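Long-range contact in LAE5 (Uncultured bacterium, PDB 5JD3), which probably hydrolyses ester bonds as an esterase of the GDSL-like lipase/acylhydrolase family: residues K151-P163 / M173-E185. Sequence-based numbering, arbitrary orientation.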
loop_
_atom_site.group_PDB
_atom_site.type_symbol
_atom_site.label_atom_id
_atom_site.label_comp_id
_atom_site.label_asym_id
_atom_site.label_seq_id
_atom_site.Cartn_x
_atom_site.Cartn_y
_atom_site.Cartn_z
ATOM N N LYS A 151 -10.275 -2.890 -14.049
ATOM C CA LYS A 151 -10.506 -1.587 -14.665
ATOM C C LYS A 151 -9.347 -0.639 -14.388
ATOM O O LYS A 151 -9.117 0.311 -15.136
ATOM C CB LYS A 151 -11.814 -0.974 -14.160
ATOM C CG LYS A 151 -13.067 -1.668 -14.665
ATOM C CD LYS A 151 -14.311 -0.852 -14.352
ATOM C CE LYS A 151 -15.545 -1.455 -15.001
ATOM N NZ LYS A 151 -16.755 -0.615 -14.784
ATOM N N GLY A 152 -8.621 -0.900 -13.307
ATOM C CA GLY A 152 -7.485 -0.078 -12.935
ATOM C C GLY A 152 -6.673 -0.697 -11.816
ATOM O O GLY A 152 -7.208 -1.414 -10.970
ATOM N N MET A 153 -5.372 -0.422 -11.812
ATOM C CA MET A 153 -4.490 -0.944 -10.777
ATOM C C MET A 153 -3.636 0.166 -10.178
ATOM O O MET A 153 -2.975 0.914 -10.899
ATOM C CB MET A 153 -3.601 -2.052 -11.340
ATOM C CG MET A 153 -2.871 -2.847 -10.272
ATOM S SD MET A 153 -2.356 -4.475 -10.846
ATOM C CE MET A 153 -1.829 -5.219 -9.304
ATOM N N ILE A 154 -3.654 0.266 -8.853
ATOM C CA ILE A 154 -2.936 1.325 -8.153
ATOM C C ILE A 154 -1.742 0.780 -7.377
ATOM O O ILE A 154 -1.879 -0.150 -6.582
ATOM C CB ILE A 154 -3.860 2.082 -7.175
ATOM C CG1 ILE A 154 -5.074 2.655 -7.910
ATOM C CG2 ILE A 154 -3.096 3.186 -6.467
ATOM C CD1 ILE A 154 -6.327 1.814 -7.777
ATOM N N LEU A 155 -0.572 1.363 -7.610
ATOM C CA LEU A 155 0.631 0.967 -6.889
ATOM C C LEU A 155 1.054 2.049 -5.903
ATOM O O LEU A 155 1.370 3.171 -6.295
ATOM C CB LEU A 155 1.771 0.664 -7.863
ATOM C CG LEU A 155 1.497 -0.458 -8.867
ATOM C CD1 LEU A 155 2.744 -0.782 -9.676
ATOM C CD2 LEU A 155 0.978 -1.695 -8.153
ATOM N N LEU A 156 1.048 1.704 -4.620
ATOM C CA LEU A 156 1.471 2.629 -3.576
ATOM C C LEU A 156 2.901 2.319 -3.158
ATOM O O LEU A 156 3.202 1.205 -2.728
ATOM C CB LEU A 156 0.535 2.559 -2.365
ATOM C CG LEU A 156 -0.911 3.039 -2.537
ATOM C CD1 LEU A 156 -1.794 1.968 -3.163
ATOM C CD2 LEU A 156 -1.483 3.496 -1.202
ATOM N N THR A 157 3.780 3.309 -3.287
ATOM C CA THR A 157 5.198 3.115 -3.012
ATOM C C THR A 157 5.451 2.760 -1.549
ATOM O O THR A 157 4.754 3.243 -0.655
ATOM C CB THR A 157 6.023 4.373 -3.383
ATOM O OG1 THR A 157 7.421 4.103 -3.225
ATOM C CG2 THR A 157 5.641 5.556 -2.508
ATOM N N PRO A 158 6.438 1.886 -1.302
ATOM C CA PRO A 158 6.867 1.655 0.077
ATOM C C PRO A 158 7.525 2.914 0.621
ATOM O O PRO A 158 8.004 3.731 -0.165
ATOM C CB PRO A 158 7.871 0.507 -0.050
ATOM C CG PRO A 158 8.385 0.617 -1.449
ATOM C CD PRO A 158 7.211 1.081 -2.264
ATOM N N TYR A 159 7.544 3.080 1.936
ATOM C CA TYR A 159 8.098 4.295 2.509
ATOM C C TYR A 159 8.964 4.020 3.725
ATOM O O TYR A 159 8.923 2.938 4.313
ATOM C CB TYR A 159 6.975 5.267 2.890
ATOM C CG TYR A 159 6.118 4.787 4.041
ATOM C CD1 TYR A 159 6.448 5.092 5.357
ATOM C CD2 TYR A 159 4.980 4.029 3.814
ATOM C CE1 TYR A 159 5.672 4.650 6.409
ATOM C CE2 TYR A 159 4.198 3.590 4.862
ATOM C CZ TYR A 159 4.547 3.899 6.154
ATOM O OH TYR A 159 3.764 3.457 7.195
ATOM N N PHE A 160 9.750 5.025 4.090
ATOM C CA PHE A 160 10.490 5.029 5.338
ATOM C C PHE A 160 10.370 6.431 5.917
ATOM O O PHE A 160 10.781 7.402 5.285
ATOM C CB PHE A 160 11.952 4.637 5.113
ATOM C CG PHE A 160 12.716 4.375 6.381
ATOM C CD1 PHE A 160 12.129 3.685 7.429
ATOM C CD2 PHE A 160 14.027 4.799 6.514
ATOM C CE1 PHE A 160 12.832 3.436 8.594
ATOM C CE2 PHE A 160 14.736 4.553 7.676
ATOM C CZ PHE A 160 14.136 3.870 8.717
ATOM N N ILE A 161 9.780 6.545 7.102
ATOM C CA ILE A 161 9.570 7.856 7.703
ATOM C C ILE A 161 10.898 8.389 8.235
ATOM O O ILE A 161 11.133 8.443 9.443
ATOM C CB ILE A 161 8.514 7.809 8.825
ATOM C CG1 ILE A 161 7.265 7.076 8.335
ATOM C CG2 ILE A 161 8.137 9.215 9.270
ATOM C CD1 ILE A 161 6.156 6.997 9.361
ATOM N N GLU A 162 11.768 8.772 7.306
ATOM C CA GLU A 162 13.095 9.274 7.632
ATOM C C GLU A 162 13.548 10.271 6.572
ATOM O O GLU A 162 13.761 9.900 5.418
ATOM C CB GLU A 162 14.096 8.122 7.742
ATOM C CG GLU A 162 15.525 8.566 7.997
ATOM C CD GLU A 162 15.662 9.388 9.263
ATOM O OE1 GLU A 162 15.197 8.926 10.325
ATOM O OE2 GLU A 162 16.231 10.498 9.195
ATOM N N PRO A 163 13.687 11.547 6.959
ATOM C CA PRO A 163 14.067 12.613 6.026
ATOM C C PRO A 163 15.512 12.509 5.535
ATOM O O PRO A 163 15.820 13.020 4.459
ATOM C CB PRO A 163 13.864 13.890 6.851
ATOM C CG PRO A 163 13.986 13.450 8.266
ATOM C CD PRO A 163 13.416 12.065 8.312
ATOM N N MET A 173 15.214 2.120 0.569
ATOM C CA MET A 173 13.772 2.192 0.372
ATOM C C MET A 173 13.456 2.997 -0.884
ATOM O O MET A 173 12.472 2.732 -1.574
ATOM C CB MET A 173 13.090 2.813 1.594
ATOM C CG MET A 173 11.581 2.635 1.625
ATOM S SD MET A 173 11.083 0.925 1.924
ATOM C CE MET A 173 11.496 0.744 3.658
ATOM N N ASP A 174 14.305 3.980 -1.175
ATOM C CA ASP A 174 14.169 4.783 -2.385
ATOM C C ASP A 174 14.436 3.947 -3.631
ATOM O O ASP A 174 13.855 4.192 -4.688
ATOM C CB ASP A 174 15.117 5.984 -2.348
ATOM C CG ASP A 174 14.711 7.017 -1.317
ATOM O OD1 ASP A 174 13.514 7.070 -0.965
ATOM O OD2 ASP A 174 15.589 7.779 -0.860
ATOM N N VAL A 175 15.321 2.964 -3.501
ATOM C CA VAL A 175 15.630 2.059 -4.603
ATOM C C VAL A 175 14.395 1.265 -5.006
ATOM O O VAL A 175 14.054 1.178 -6.186
ATOM C CB VAL A 175 16.766 1.083 -4.234
ATOM C CG1 VAL A 175 16.919 0.009 -5.302
ATOM C CG2 VAL A 175 18.071 1.836 -4.031
ATOM N N TYR A 176 13.720 0.700 -4.011
ATOM C CA TYR A 176 12.553 -0.142 -4.247
ATOM C C TYR A 176 11.346 0.674 -4.699
ATOM O O TYR A 176 10.494 0.178 -5.436
ATOM C CB TYR A 176 12.214 -0.938 -2.985
ATOM C CG TYR A 176 13.132 -2.117 -2.751
ATOM C CD1 TYR A 176 14.493 -1.935 -2.546
ATOM C CD2 TYR A 176 12.634 -3.413 -2.729
ATOM C CE1 TYR A 176 15.335 -3.010 -2.332
ATOM C CE2 TYR A 176 13.468 -4.495 -2.516
ATOM C CZ TYR A 176 14.816 -4.287 -2.317
ATOM O OH TYR A 176 15.648 -5.363 -2.104
ATOM N N GLY A 177 11.277 1.924 -4.253
ATOM C CA GLY A 177 10.213 2.819 -4.667
ATOM C C GLY A 177 10.322 3.165 -6.140
ATOM O O GLY A 177 9.329 3.143 -6.868
ATOM N N ASP A 178 11.537 3.485 -6.575
ATOM C CA ASP A 178 11.808 3.796 -7.975
ATOM C C ASP A 178 11.519 2.600 -8.871
ATOM O O ASP A 178 11.093 2.754 -10.017
ATOM C CB ASP A 178 13.262 4.239 -8.158
ATOM C CG ASP A 178 13.478 5.699 -7.812
ATOM O OD1 ASP A 178 12.644 6.269 -7.078
ATOM O OD2 ASP A 178 14.484 6.277 -8.274
ATOM N N LEU A 179 11.742 1.425 -8.322
ATOM C CA LEU A 179 11.523 0.169 -8.998
ATOM C C LEU A 179 10.057 -0.086 -9.197
ATOM O O LEU A 179 9.643 -0.594 -10.161
ATOM C CB LEU A 179 12.112 -0.938 -8.184
ATOM C CG LEU A 179 13.161 -1.878 -8.739
ATOM C CD1 LEU A 179 14.021 -1.188 -9.765
ATOM C CD2 LEU A 179 14.006 -2.395 -7.594
ATOM N N MET A 180 9.277 0.297 -8.240
ATOM C CA MET A 180 7.827 0.188 -8.336
ATOM C C MET A 180 7.296 1.205 -9.341
ATOM O O MET A 180 6.266 0.985 -9.980
ATOM C CB MET A 180 7.164 0.394 -6.973
ATOM C CG MET A 180 5.670 0.106 -6.976
ATOM S SD MET A 180 4.845 0.556 -5.442
ATOM C CE MET A 180 3.945 -0.951 -5.087
ATOM N N ARG A 181 8.010 2.318 -9.477
ATOM C CA ARG A 181 7.627 3.367 -10.414
ATOM C C ARG A 181 7.749 2.903 -11.860
ATOM O O ARG A 181 6.860 3.151 -12.674
ATOM C CB ARG A 181 8.479 4.622 -10.205
ATOM C CG ARG A 181 8.104 5.456 -8.989
ATOM C CD ARG A 181 8.928 6.736 -8.937
ATOM N NE ARG A 181 8.818 7.424 -7.654
ATOM C CZ ARG A 181 7.987 8.433 -7.414
ATOM N NH1 ARG A 181 7.960 9.000 -6.214
ATOM N NH2 ARG A 181 7.185 8.881 -8.372
ATOM N N ARG A 182 8.849 2.228 -12.177
ATOM C CA ARG A 182 9.093 1.788 -13.546
ATOM C C ARG A 182 8.221 0.590 -13.912
ATOM O O ARG A 182 8.091 0.247 -15.087
ATOM C CB ARG A 182 10.573 1.450 -13.752
ATOM C CG ARG A 182 11.076 0.265 -12.952
ATOM C CD ARG A 182 12.546 0.008 -13.238
ATOM N NE ARG A 182 12.782 -0.298 -14.646
ATOM C CZ ARG A 182 13.988 -0.432 -15.190
ATOM N NH1 ARG A 182 15.074 -0.283 -14.445
ATOM N NH2 ARG A 182 14.107 -0.712 -16.481
ATOM N N VAL A 183 7.626 -0.044 -12.907
ATOM C CA VAL A 183 6.663 -1.112 -13.148
ATOM C C VAL A 183 5.295 -0.508 -13.448
ATOM O O VAL A 183 4.585 -0.962 -14.348
ATOM C CB VAL A 183 6.558 -2.076 -11.947
ATOM C CG1 VAL A 183 5.414 -3.057 -12.144
ATOM C CG2 VAL A 183 7.868 -2.823 -11.755
ATOM N N ALA A 184 4.938 0.530 -12.696
ATOM C CA ALA A 184 3.678 1.234 -12.899
ATOM C C ALA A 184 3.629 1.881 -14.279
ATOM O O ALA A 184 2.626 1.782 -14.986
ATOM C CB ALA A 184 3.475 2.283 -11.815
ATOM N N GLU A 185 4.721 2.539 -14.655
ATOM C CA GLU A 185 4.825 3.188 -15.958
ATOM C C GLU A 185 4.720 2.166 -17.083
ATOM O O GLU A 185 4.125 2.432 -18.127
ATOM C CB GLU A 185 6.146 3.965 -16.058
ATOM C CG GLU A 185 6.342 4.763 -17.348
ATOM C CD GLU A 185 6.845 3.921 -18.511
ATOM O OE1 GLU A 185 7.471 2.869 -18.262
ATOM O OE2 GLU A 185 6.613 4.312 -19.674
HETATM O O HOH W 1 9.656 4.473 -1.855
#
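Met180 and Met173, two helical turns apart on helix 168-187, both reach Pro158, just beyond the end of strand 152-156, and show how a beta-alpha-beta unit of a three-layer alpha/beta/alpha sandwich, consistent with the SGNH-hydrolase fold of GDSL enzymes, can be closed by two methionines that bracket a proline. Strand and helix run nearly antiparallel, at 165° with axes 9.2 Å apart, as expected where the helix leads the chain back to start the next parallel strand, 190-192. The Met180 chain is extended through its first two torsions, which carry Met180 SD to 3.2 Å from Leu156 O, and the bend at the last (chi3 -130°) sets Met180 CE beside Leu155 CB. Pro158 slides past it in the opposite sense, Pro158 CD meeting Met180 SD at 4.0 Å. Deeper along the strand, Leu155 sends CD1 against Ala184 CB at 3.8 Å, while Val183 CG1 borders that methyl more loosely.

At the other end the Met173 chain folds back at both chi2 and chi3. Met173 SD rests 3.8 Å from Pro158 CB, and Met173 CE lies 3.4 Å from Tyr159 O; Met173 CG packs against Phe160 CB. Between the two methionines the backbones come closest at Gly177, where the bare CA admits Thr157 OG1 to 3.4 Å. Farther out, Leu139 of helix 132-146 packs on Met180, and Val116 of helix 113-121 on Met173. Tyr159 points away from the helix, and its ring lies near a possible Ser-His-Asp triad, its hydroxyl hydrogen-bonded to Ile215 O.

A water bridges strand end and helix: it lies 2.6 Å from Thr157 OG1 and within hydrogen-bonding distance of Pro158 O and, weakly, Met173 O.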